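Local coordinates for protein heme oxygenase (mycobilin-producing) (Mycobacterium tuberculosis, PDB 6PLE) that degrades heme by oxidation, opening the porphyrin ring to mycobilin and releasing iron, and is held here with biliverdin, at residues 3-8 / 87-92. The protein carries 1 engineered substitution. Numbering follows the deposited sequence.
Sequences VVKINA and ASLLEF. With BLA (biliverdine IX alpha), chain D.
K5 leans across to E91 at a non-hydrogen-bonded pair of two antiparallel strands. From K5 CB the chain runs to CG, which touches L89 CD1 at 4.2 Å; a bend at chi2 (52°) then turns it along the strand toward V3, and CE comes alongside E91 OE1 and CG. At the tip, K5 NZ forms a salt bridge with E91 OE1 (3.1 Å), on the anti lone pair of that oxygen. K5 NZ also donates to a water that bonds in turn to F92 O, and D60 supplies a second carboxylate, so the ammonium is held from several sides.

The backbones pair closely, with I6 N to L90 O and L90 N to I6 O both 2.7 Å. On the other face, I6 CG1 and CD1 pack against F92 CE1, each at 4.0 Å. Near the biliverdins, L89 N grips propionate oxygen O2D of one (3.1 Å), while N7 ND2 bonds to another.

In this dimeric alpha-beta barrel family member, strand 89-93 is the outermost strand on its side of the chain's own sheet. Strand 51-57 flanks strand 3-9 across from it, and F63 of helix 60-71 packs on K5 and L89.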
ATOM      1  N   VAL A   3     -10.911   3.413 -20.384  1.00 36.19           N
ATOM      2  CA  VAL A   3     -10.140   2.327 -19.814  1.00 33.49           C
ATOM      3  C   VAL A   3     -10.960   1.730 -18.693  1.00 34.52           C
ATOM      4  O   VAL A   3     -11.947   2.312 -18.243  1.00 39.73           O
ATOM      5  CB  VAL A   3      -8.768   2.812 -19.323  1.00 35.85           C
ATOM      6  CG1 VAL A   3      -8.138   3.667 -20.404  1.00 32.76           C
ATOM      7  CG2 VAL A   3      -8.930   3.648 -18.068  1.00 38.45           C
ATOM      8  N   VAL A   4     -10.561   0.543 -18.251  1.00 35.96           N
ATOM      9  CA  VAL A   4     -11.214  -0.118 -17.126  1.00 35.49           C
ATOM     10  C   VAL A   4     -10.130  -0.653 -16.219  1.00 33.24           C
ATOM     11  O   VAL A   4      -9.176  -1.270 -16.697  1.00 34.75           O
ATOM     12  CB  VAL A   4     -12.153  -1.258 -17.570  1.00 34.85           C
ATOM     13  CG1 VAL A   4     -12.463  -2.162 -16.403  1.00 32.06           C
ATOM     14  CG2 VAL A   4     -13.420  -0.699 -18.115  1.00 37.29           C
ATOM     15  N   LYS A   5     -10.267  -0.402 -14.927  1.00 31.93           N
ATOM     16  CA  LYS A   5      -9.385  -0.921 -13.899  1.00 28.64           C
ATOM     17  C   LYS A   5     -10.195  -1.890 -13.067  1.00 33.77           C
ATOM     18  O   LYS A   5     -11.191  -1.491 -12.465  1.00 38.12           O
ATOM     19  CB  LYS A   5      -8.869   0.193 -12.982  1.00 34.37           C
ATOM     20  CG  LYS A   5      -7.538   0.831 -13.330  1.00 34.94           C
ATOM     21  CD  LYS A   5      -7.467   1.311 -14.751  1.00 31.99           C
ATOM     22  CE  LYS A   5      -6.145   1.998 -14.976  1.00 29.77           C
ATOM     23  NZ  LYS A   5      -5.475   1.652 -16.261  1.00 30.44           N
ATOM     24  N   ILE A   6      -9.744  -3.136 -12.969  1.00 33.16           N
ATOM     25  CA  ILE A   6     -10.406  -4.114 -12.125  1.00 32.53           C
ATOM     26  C   ILE A   6      -9.497  -4.427 -10.957  1.00 31.95           C
ATOM     27  O   ILE A   6      -8.292  -4.637 -11.145  1.00 40.41           O
ATOM     28  CB  ILE A   6     -10.775  -5.379 -12.905  1.00 36.27           C
ATOM     29  CG1 ILE A   6     -11.845  -5.015 -13.946  1.00 34.11           C
ATOM     30  CG2 ILE A   6     -11.235  -6.452 -11.932  1.00 28.44           C
ATOM     31  CD1 ILE A   6     -12.513  -6.216 -14.570  1.00 32.44           C
ATOM     32  N   ASN A   7     -10.068  -4.441  -9.753  1.00 30.37           N
ATOM     33  CA  ASN A   7      -9.322  -4.698  -8.525  1.00 34.53           C
ATOM     34  C   ASN A   7      -9.888  -5.959  -7.882  1.00 35.25           C
ATOM     35  O   ASN A   7     -11.003  -5.954  -7.354  1.00 34.03           O
ATOM     36  CB  ASN A   7      -9.381  -3.487  -7.580  1.00 29.77           C
ATOM     37  CG  ASN A   7      -8.756  -3.760  -6.213  1.00 36.07           C
ATOM     38  OD1 ASN A   7      -8.142  -4.809  -5.972  1.00 32.62           O
ATOM     39  ND2 ASN A   7      -8.915  -2.803  -5.301  1.00 37.93           N
ATOM     40  N   ALA A   8      -9.125  -7.040  -7.929  1.00 34.20           N
ATOM     41  CA  ALA A   8      -9.561  -8.279  -7.292  1.00 34.08           C
ATOM     42  C   ALA A   8      -9.169  -8.225  -5.822  1.00 32.27           C
ATOM     43  O   ALA A   8      -8.007  -8.416  -5.471  1.00 37.14           O
ATOM     44  CB  ALA A   8      -8.969  -9.487  -8.005  1.00 26.76           C
ATOM     45  N   ALA A  87      -4.929  -7.780  -3.022  1.00 34.45           N
ATOM     46  CA  ALA A  87      -5.528  -7.068  -4.147  1.00 34.39           C
ATOM     47  C   ALA A  87      -4.655  -7.272  -5.373  1.00 30.06           C
ATOM     48  O   ALA A  87      -3.466  -7.564  -5.264  1.00 32.36           O
ATOM     49  CB  ALA A  87      -5.708  -5.560  -3.868  1.00 29.83           C
ATOM     50  N   SER A  88      -5.266  -7.125  -6.543  1.00 32.53           N
ATOM     51  CA  SER A  88      -4.526  -7.057  -7.793  1.00 33.82           C
ATOM     52  C   SER A  88      -5.211  -6.056  -8.705  1.00 32.88           C
ATOM     53  O   SER A  88      -6.445  -6.008  -8.782  1.00 36.21           O
ATOM     54  CB  SER A  88      -4.432  -8.420  -8.497  1.00 29.76           C
ATOM     55  OG  SER A  88      -4.304  -9.468  -7.557  1.00 39.52           O
ATOM     56  N   LEU A  89      -4.413  -5.268  -9.403  1.00 30.66           N
ATOM     57  CA  LEU A  89      -4.943  -4.278 -10.323  1.00 35.65           C
ATOM     58  C   LEU A  89      -4.797  -4.840 -11.720  1.00 41.29           C
ATOM     59  O   LEU A  89      -3.684  -4.916 -12.255  1.00 42.31           O
ATOM     60  CB  LEU A  89      -4.231  -2.939 -10.202  1.00 44.30           C
ATOM     61  CG  LEU A  89      -4.960  -1.808 -10.924  1.00 44.21           C
ATOM     62  CD1 LEU A  89      -6.031  -1.234 -10.006  1.00 33.76           C
ATOM     63  CD2 LEU A  89      -3.964  -0.734 -11.355  1.00 40.21           C
ATOM     64  N   LEU A  90      -5.918  -5.266 -12.288  1.00 33.41           N
ATOM     65  CA  LEU A  90      -5.979  -5.700 -13.669  1.00 31.95           C
ATOM     66  C   LEU A  90      -6.424  -4.506 -14.501  1.00 32.52           C
ATOM     67  O   LEU A  90      -7.443  -3.884 -14.197  1.00 34.76           O
ATOM     68  CB  LEU A  90      -6.946  -6.885 -13.820  1.00 32.80           C
ATOM     69  CG  LEU A  90      -7.032  -7.795 -12.572  1.00 34.48           C
ATOM     70  CD1 LEU A  90      -8.077  -8.893 -12.701  1.00 34.77           C
ATOM     71  CD2 LEU A  90      -5.694  -8.440 -12.248  1.00 29.01           C
ATOM     72  N   GLU A  91      -5.659  -4.189 -15.536  1.00 27.40           N
ATOM     73  CA  GLU A  91      -5.839  -2.981 -16.313  1.00 29.11           C
ATOM     74  C   GLU A  91      -6.086  -3.320 -17.779  1.00 31.60           C
ATOM     75  O   GLU A  91      -5.347  -4.110 -18.380  1.00 29.69           O
ATOM     76  CB  GLU A  91      -4.617  -2.082 -16.160  1.00 31.26           C
ATOM     77  CG  GLU A  91      -4.358  -1.727 -14.715  1.00 35.47           C
ATOM     78  CD  GLU A  91      -3.107  -0.909 -14.520  1.00 39.26           C
ATOM     79  OE1 GLU A  91      -3.043   0.236 -15.024  1.00 34.20           O
ATOM     80  OE2 GLU A  91      -2.189  -1.413 -13.841  1.00 49.83           O
ATOM     81  N   PHE A  92      -7.110  -2.692 -18.354  1.00 32.61           N
ATOM     82  CA  PHE A  92      -7.610  -3.040 -19.675  1.00 30.94           C
ATOM     83  C   PHE A  92      -7.893  -1.786 -20.481  1.00 32.56           C
ATOM     84  O   PHE A  92      -8.108  -0.711 -19.925  1.00 35.11           O
ATOM     85  CB  PHE A  92      -8.904  -3.834 -19.591  1.00 26.76           C
ATOM     86  CG  PHE A  92      -8.828  -5.032 -18.723  1.00 26.76           C
ATOM     87  CD1 PHE A  92      -9.068  -4.935 -17.374  1.00 27.06           C
ATOM     88  CD2 PHE A  92      -8.534  -6.282 -19.274  1.00 30.65           C
ATOM     89  CE1 PHE A  92      -9.005  -6.060 -16.586  1.00 33.76           C
ATOM     90  CE2 PHE A  92      -8.471  -7.397 -18.503  1.00 24.58           C
ATOM     91  CZ  PHE A  92      -8.716  -7.306 -17.164  1.00 26.96           C
TER
HETATM   92  CHA BLA D 302      -1.730  -0.680  -4.809  1.00 32.23           C
HETATM   93  NA  BLA D 302      -3.399   0.924  -3.541  1.00 37.42           N
HETATM   94  C1A BLA D 302      -2.469   0.660  -4.510  1.00 37.72           C
HETATM   95  C2A BLA D 302      -2.244   1.822  -5.215  1.00 37.03           C
HETATM   96  C3A BLA D 302      -3.033   2.782  -4.701  1.00 41.26           C
HETATM   97  C4A BLA D 302      -3.744   2.238  -3.667  1.00 38.13           C
HETATM   98  CMA BLA D 302      -3.144   4.233  -5.168  1.00 45.21           C
HETATM   99  CAA BLA D 302      -1.297   1.984  -6.403  1.00 38.71           C
HETATM  100  CBA BLA D 302      -2.155   1.598  -7.621  1.00 39.17           C
HETATM  101  CGA BLA D 302      -1.422   1.874  -8.933  1.00 41.03           C
HETATM  102  O1A BLA D 302      -0.961   0.901  -9.591  1.00 44.78           O
HETATM  103  O2A BLA D 302      -1.267   3.062  -9.341  1.00 47.23           O
HETATM  104  CHB BLA D 302      -4.772   3.058  -2.849  1.00 36.93           C
HETATM  105  NB  BLA D 302      -5.171   1.255  -1.088  1.00 35.30           N
HETATM  106  C1B BLA D 302      -5.537   2.453  -1.951  1.00 34.71           C
HETATM  107  C2B BLA D 302      -6.919   2.820  -1.559  1.00 41.47           C
HETATM  108  C3B BLA D 302      -7.401   1.945  -0.551  1.00 39.97           C
HETATM  109  C4B BLA D 302      -6.373   0.924  -0.194  1.00 36.01           C
HETATM  110  CMB BLA D 302      -7.714   3.972  -2.158  1.00 44.21           C
HETATM  111  OB  BLA D 302      -6.455   0.032   0.589  1.00 39.96           O
HETATM  112  CAB BLA D 302      -8.797   2.038   0.059  1.00 40.07           C
HETATM  113  CBB BLA D 302      -9.044   1.296   1.119  1.00 40.00           C
HETATM  114  NC  BLA D 302      -3.316  -1.411   0.044  1.00 33.73           N
HETATM  115  C1C BLA D 302      -3.811  -0.969   1.424  1.00 36.74           C
HETATM  116  C2C BLA D 302      -4.226  -2.217   2.127  1.00 29.52           C
HETATM  117  C3C BLA D 302      -4.032  -3.355   1.303  1.00 31.44           C
HETATM  118  C4C BLA D 302      -3.463  -2.939  -0.006  1.00 32.94           C
HETATM  119  CMC BLA D 302      -4.794  -2.228   3.540  1.00 39.23           C
HETATM  120  OC  BLA D 302      -3.853   0.148   1.833  1.00 41.49           O
HETATM  121  CAC BLA D 302      -4.303  -4.834   1.606  1.00 32.97           C
HETATM  122  CBC BLA D 302      -5.496  -5.324   1.837  1.00 40.02           C
HETATM  123  CHD BLA D 302      -3.171  -3.784  -0.988  1.00 28.93           C
HETATM  124  ND  BLA D 302      -2.592  -1.847  -2.720  1.00 29.88           N
HETATM  125  C1D BLA D 302      -2.586  -3.264  -2.305  1.00 25.22           C
HETATM  126  C2D BLA D 302      -1.959  -4.120  -3.356  1.00 27.82           C
HETATM  127  C3D BLA D 302      -1.536  -3.221  -4.450  1.00 30.20           C
HETATM  128  C4D BLA D 302      -1.921  -1.781  -4.070  1.00 30.53           C
HETATM  129  CMD BLA D 302      -1.788  -5.641  -3.255  1.00 25.65           C
HETATM  130  CAD BLA D 302      -0.843  -3.611  -5.770  1.00 32.80           C
HETATM  131  CBD BLA D 302      -1.929  -4.111  -6.730  1.00 31.62           C
HETATM  132  CGD BLA D 302      -1.395  -4.608  -8.073  1.00 29.20           C
HETATM  133  O1D BLA D 302      -0.837  -3.844  -8.890  1.00 35.91           O
HETATM  134  O2D BLA D 302      -1.533  -5.813  -8.383  1.00 35.49           O
HETATM  135  O   HOH W   1      -6.030   0.561 -18.825  1.00 30.53           O